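Local coordinates for alpha-glucosidase (Pseudoalteromonas sp. K8, PDB 5HQA), which hydrolyses alpha-glucosides as a calcium-binding, chloride-activated enzyme of glycoside hydrolase family 97, at residues T467-P472 / R508-L513; L502-N507 / A622-N627. All coordinates share one frame; numbering follows the deposited sequence.

Contact 1: residues T467-P472 / R508-L513; sequences TPPNPP and RPQTTL. With GLC (alpha-D-glucopyranose), chain B.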
# COMPACT_ATOMS: atom_id res chain seq x y z
N THR A 467 18.23 -12.46 -4.13
CA THR A 467 19.36 -12.63 -5.04
C THR A 467 19.38 -11.60 -6.19
O THR A 467 19.27 -11.97 -7.36
CB THR A 467 19.37 -14.06 -5.65
OG1 THR A 467 18.95 -15.00 -4.65
CG2 THR A 467 20.76 -14.45 -6.10
N PRO A 468 19.56 -10.31 -5.86
CA PRO A 468 19.89 -9.76 -4.55
C PRO A 468 18.68 -9.43 -3.67
O PRO A 468 17.54 -9.30 -4.17
CB PRO A 468 20.63 -8.46 -4.90
CG PRO A 468 19.92 -8.00 -6.13
CD PRO A 468 19.64 -9.28 -6.91
N PRO A 469 18.93 -9.29 -2.37
CA PRO A 469 17.89 -8.82 -1.45
C PRO A 469 17.60 -7.34 -1.68
O PRO A 469 18.22 -6.72 -2.55
CB PRO A 469 18.51 -9.08 -0.07
CG PRO A 469 19.97 -8.90 -0.30
CD PRO A 469 20.22 -9.49 -1.67
N ASN A 470 16.66 -6.78 -0.92
CA ASN A 470 16.37 -5.36 -1.06
C ASN A 470 17.62 -4.54 -0.72
O ASN A 470 18.35 -4.88 0.21
CB ASN A 470 15.22 -4.94 -0.13
CG ASN A 470 13.94 -5.73 -0.38
OD1 ASN A 470 13.70 -6.23 -1.49
ND2 ASN A 470 13.10 -5.84 0.65
N PRO A 471 17.88 -3.47 -1.46
CA PRO A 471 19.06 -2.64 -1.18
C PRO A 471 18.83 -1.74 0.01
O PRO A 471 17.68 -1.52 0.43
CB PRO A 471 19.23 -1.82 -2.47
CG PRO A 471 17.80 -1.66 -2.96
CD PRO A 471 17.14 -2.99 -2.64
N PRO A 472 19.89 -1.20 0.61
CA PRO A 472 19.72 -0.26 1.72
C PRO A 472 18.73 0.87 1.46
O PRO A 472 18.03 1.28 2.39
CB PRO A 472 21.14 0.27 1.92
CG PRO A 472 21.99 -0.93 1.57
CD PRO A 472 21.30 -1.58 0.41
N ARG A 508 20.03 -11.44 2.83
CA ARG A 508 19.71 -11.03 4.19
C ARG A 508 19.13 -9.63 4.11
O ARG A 508 19.34 -8.94 3.10
CB ARG A 508 20.96 -11.02 5.08
CG ARG A 508 22.12 -10.32 4.40
CD ARG A 508 23.18 -9.80 5.38
NE ARG A 508 22.70 -8.69 6.20
CZ ARG A 508 23.50 -7.80 6.79
NH1 ARG A 508 24.82 -7.88 6.63
NH2 ARG A 508 22.98 -6.84 7.54
N PRO A 509 18.40 -9.17 5.13
CA PRO A 509 18.08 -7.74 5.19
C PRO A 509 19.38 -6.96 5.27
O PRO A 509 20.23 -7.22 6.13
CB PRO A 509 17.24 -7.59 6.46
CG PRO A 509 16.71 -8.99 6.74
CD PRO A 509 17.83 -9.90 6.28
N GLN A 510 19.56 -6.04 4.33
CA GLN A 510 20.78 -5.24 4.28
C GLN A 510 20.59 -3.98 5.12
O GLN A 510 20.55 -2.85 4.63
CB GLN A 510 21.15 -4.93 2.84
CG GLN A 510 21.46 -6.20 2.07
CD GLN A 510 22.07 -5.94 0.71
OE1 GLN A 510 21.73 -4.96 0.04
NE2 GLN A 510 22.99 -6.81 0.30
N THR A 511 20.40 -4.21 6.43
CA THR A 511 20.07 -3.16 7.39
C THR A 511 20.75 -3.48 8.71
O THR A 511 21.28 -4.58 8.92
CB THR A 511 18.56 -3.03 7.63
OG1 THR A 511 18.13 -4.01 8.59
CG2 THR A 511 17.74 -3.19 6.35
N THR A 512 20.73 -2.50 9.61
CA THR A 512 21.10 -2.73 11.00
C THR A 512 19.88 -3.22 11.78
O THR A 512 18.75 -3.21 11.29
CB THR A 512 21.64 -1.46 11.66
OG1 THR A 512 20.59 -0.49 11.75
CG2 THR A 512 22.81 -0.88 10.87
N LEU A 513 20.13 -3.64 13.02
CA LEU A 513 19.05 -4.08 13.90
C LEU A 513 18.11 -2.94 14.24
O LEU A 513 16.88 -3.11 14.22
CB LEU A 513 19.66 -4.68 15.17
CG LEU A 513 18.71 -5.19 16.25
CD1 LEU A 513 17.83 -6.31 15.71
CD2 LEU A 513 19.54 -5.69 17.43
C1 GLC B . 16.27 -14.69 -8.00
C2 GLC B . 16.38 -16.12 -7.49
C3 GLC B . 15.10 -16.79 -7.08
C4 GLC B . 13.81 -16.05 -7.19
C5 GLC B . 13.81 -14.71 -7.94
C6 GLC B . 13.58 -13.56 -7.05
O1 GLC B . 17.34 -14.41 -8.84
O2 GLC B . 16.98 -16.94 -8.50
O3 GLC B . 15.28 -17.26 -5.69
O4 GLC B . 12.90 -16.89 -8.02
O5 GLC B . 15.03 -14.47 -8.76
O6 GLC B . 12.69 -12.69 -7.74
O HOH W 1 20.74 -5.66 -2.49
O HOH W 2 17.54 -5.07 2.82
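Gln510 lays its side chain across the ring of Pro469 at about a right angle, the two ends of the amide meeting different neighbours. Its first torsion (chi1 -63°) sets CG beside the backbone N, and the extended chain beyond takes the amide to Pro469 and Pro472. There Pro469 CG lies 3.7 Å from Gln510 NE2, while Gln510 OE1 is 3.4 Å from Pro472 CD. Pro469 CB also comes within 3.3 Å of Arg508 O.

Gln510 OE1 also lies near Asn470 O, and each of these two acceptors receives a hydrogen bond from a different water. One water donates to both Pro469 O and Gln510 OE1, and a second donates to Asn470 O while accepting from Gln510 N. Both segments are loops of the family's barrel-type catalytic region, and Thr467, just before a cis peptide bond to Pro468, belongs to the glycan pocket: its O receives a weak hydrogen bond from O1 of a glucose.

Gln510 is the centre of an inverse gamma turn, closed by a weak bond from Thr511 N to Pro509 O. The same oxygen takes Arg508 NE at 2.9 Å, from 44° above the carbonyl plane, and Arg508 NH2 weakly; the stronger partner of NH2 is Trp624 O. The amide of Asn470 turns elsewhere, OD1 to Arg458 NE and ND2 to Gly459 O.

Contact 2: residues L502-N507 / A622-N627; sequences LGANTN and AEWKNN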
# COMPACT_ATOMS: atom_id res chain seq x y z
N LEU A 502 26.93 -12.84 7.14
CA LEU A 502 26.93 -11.38 7.12
C LEU A 502 27.64 -10.89 5.85
O LEU A 502 27.94 -11.67 4.93
CB LEU A 502 27.57 -10.82 8.38
CG LEU A 502 26.73 -11.01 9.65
CD1 LEU A 502 27.43 -10.39 10.85
CD2 LEU A 502 25.33 -10.43 9.46
N GLY A 503 27.93 -9.59 5.79
CA GLY A 503 28.51 -9.01 4.59
C GLY A 503 27.45 -8.53 3.62
O GLY A 503 26.24 -8.63 3.85
N ALA A 504 27.93 -8.02 2.48
CA ALA A 504 27.09 -7.35 1.50
C ALA A 504 26.68 -8.24 0.34
O ALA A 504 25.99 -7.76 -0.57
CB ALA A 504 27.81 -6.11 0.95
N ASN A 505 27.06 -9.52 0.34
CA ASN A 505 26.87 -10.37 -0.83
C ASN A 505 26.03 -11.61 -0.53
O ASN A 505 26.09 -12.59 -1.29
CB ASN A 505 28.22 -10.78 -1.41
CG ASN A 505 29.09 -9.59 -1.73
OD1 ASN A 505 30.17 -9.42 -1.16
ND2 ASN A 505 28.62 -8.75 -2.63
N THR A 506 25.26 -11.60 0.56
CA THR A 506 24.40 -12.71 0.93
C THR A 506 22.95 -12.24 0.91
O THR A 506 22.67 -11.04 0.95
CB THR A 506 24.75 -13.24 2.32
OG1 THR A 506 24.80 -12.14 3.23
CG2 THR A 506 26.11 -13.92 2.31
N ASN A 507 22.03 -13.21 0.87
CA ASN A 507 20.61 -12.90 0.98
C ASN A 507 20.27 -12.69 2.45
O ASN A 507 20.23 -13.65 3.23
CB ASN A 507 19.75 -14.00 0.37
CG ASN A 507 19.69 -13.93 -1.15
OD1 ASN A 507 19.56 -12.84 -1.75
ND2 ASN A 507 19.78 -15.09 -1.79
N ALA A 622 28.14 0.73 14.72
CA ALA A 622 27.25 -0.03 13.85
C ALA A 622 27.47 0.32 12.38
O ALA A 622 27.69 1.48 12.02
CB ALA A 622 25.79 0.24 14.22
N GLU A 623 27.41 -0.71 11.53
CA GLU A 623 27.33 -0.53 10.09
C GLU A 623 26.77 -1.83 9.52
O GLU A 623 27.11 -2.91 10.01
CB GLU A 623 28.70 -0.18 9.47
CG GLU A 623 29.77 -1.25 9.62
CD GLU A 623 29.74 -2.29 8.49
OE1 GLU A 623 30.35 -3.36 8.66
OE2 GLU A 623 29.10 -2.03 7.44
N TRP A 624 25.90 -1.72 8.51
CA TRP A 624 25.02 -2.85 8.22
C TRP A 624 25.76 -4.09 7.71
O TRP A 624 25.27 -5.20 7.90
CB TRP A 624 23.93 -2.44 7.22
CG TRP A 624 24.38 -2.21 5.79
CD1 TRP A 624 24.73 -1.02 5.23
CD2 TRP A 624 24.48 -3.20 4.75
NE1 TRP A 624 25.06 -1.20 3.90
CE2 TRP A 624 24.91 -2.53 3.58
CE3 TRP A 624 24.26 -4.58 4.69
CZ2 TRP A 624 25.12 -3.19 2.37
CZ3 TRP A 624 24.47 -5.24 3.49
CH2 TRP A 624 24.89 -4.55 2.34
N LYS A 625 26.92 -3.92 7.06
CA LYS A 625 27.53 -5.06 6.36
C LYS A 625 28.05 -6.11 7.33
O LYS A 625 27.67 -7.29 7.26
CB LYS A 625 28.65 -4.57 5.45
CG LYS A 625 28.13 -3.72 4.30
CD LYS A 625 29.25 -3.21 3.40
CE LYS A 625 28.68 -2.39 2.24
NZ LYS A 625 29.77 -1.72 1.48
N ASN A 626 28.94 -5.71 8.23
CA ASN A 626 29.55 -6.67 9.14
C ASN A 626 29.33 -6.34 10.61
O ASN A 626 29.70 -7.15 11.46
CB ASN A 626 31.05 -6.79 8.84
CG ASN A 626 31.30 -7.34 7.45
OD1 ASN A 626 31.00 -8.50 7.17
ND2 ASN A 626 31.82 -6.50 6.56
N ASN A 627 28.70 -5.21 10.93
CA ASN A 627 28.43 -4.91 12.32
C ASN A 627 26.99 -4.41 12.50
O ASN A 627 26.78 -3.33 13.05
CB ASN A 627 29.44 -3.89 12.83
CG ASN A 627 29.53 -3.85 14.34
OD1 ASN A 627 29.17 -4.82 15.02
ND2 ASN A 627 30.01 -2.74 14.88
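Gly503 and Lys625 bring their backbones within 4.4 Å, CA to CA. Between them Gly503 N donates to Lys625 O at 2.7 Å, with a moderately bent N-H...O angle of 147°. The donor segment is a loop of the catalytic region; the acceptor lies in the connection between strands 611-618 and 631-638, antiparallel neighbours in the C-terminal sheet, so the bond ties one domain to the other. Gly503 has a positive phi of 90°, at which a side chain would run into the carbonyl oxygen of Leu502.

The acceptor turn is held in shape from within. Glu623 and Asn627 exchange backbone bonds in both directions, and the Glu623 carboxylate reaches over the bend, OE1 taking Asn626 N at 2.8 Å and OE2 taking Lys625 N at 2.9 Å, each donor above the carboxylate plane. Arg508 adds an outside grip, its NH1 bonding weakly to both Lys625 O and Gly503 O.

Beside the Gly503-Lys625 bond Leu502 CB rests 3.7 Å from Lys625 O, and Asn626 OD1 comes within 3.6 Å of Gly503 CA. Trp624 places CG between its backbone N and carbonyl carbon (chi1 71°), the crowded position, and the six-membered end of the indole reaches Ala504, whose CB is 3.6 Å from Trp624 CH2. Lys625 runs out extended past the same methyl, with its CG over the centre of the Trp624 ring, 3.4 Å above the plane.

In the fold
The two contacts lie on the same side of the chain's centre, their own centres about 8 Å apart. Their segments alternate in sequence: 467-472, then 502-507 running straight into 508-513, then 622-627, so one continuous loop between helices 482-485 and 513-522 serves both. Contact 1 stays within the catalytic region, whereas contact 2 joins it to the C-terminal antiparallel sheet. They touch directly: Asn507 OD1 probably accepts from Thr467 N, and the Arg508 side chain crosses from contact 1 to the 622-627 turn. A run of touching loops thus connects the glycan pocket, at Thr467, with the C-terminal sheet region, which carries the magnesium site.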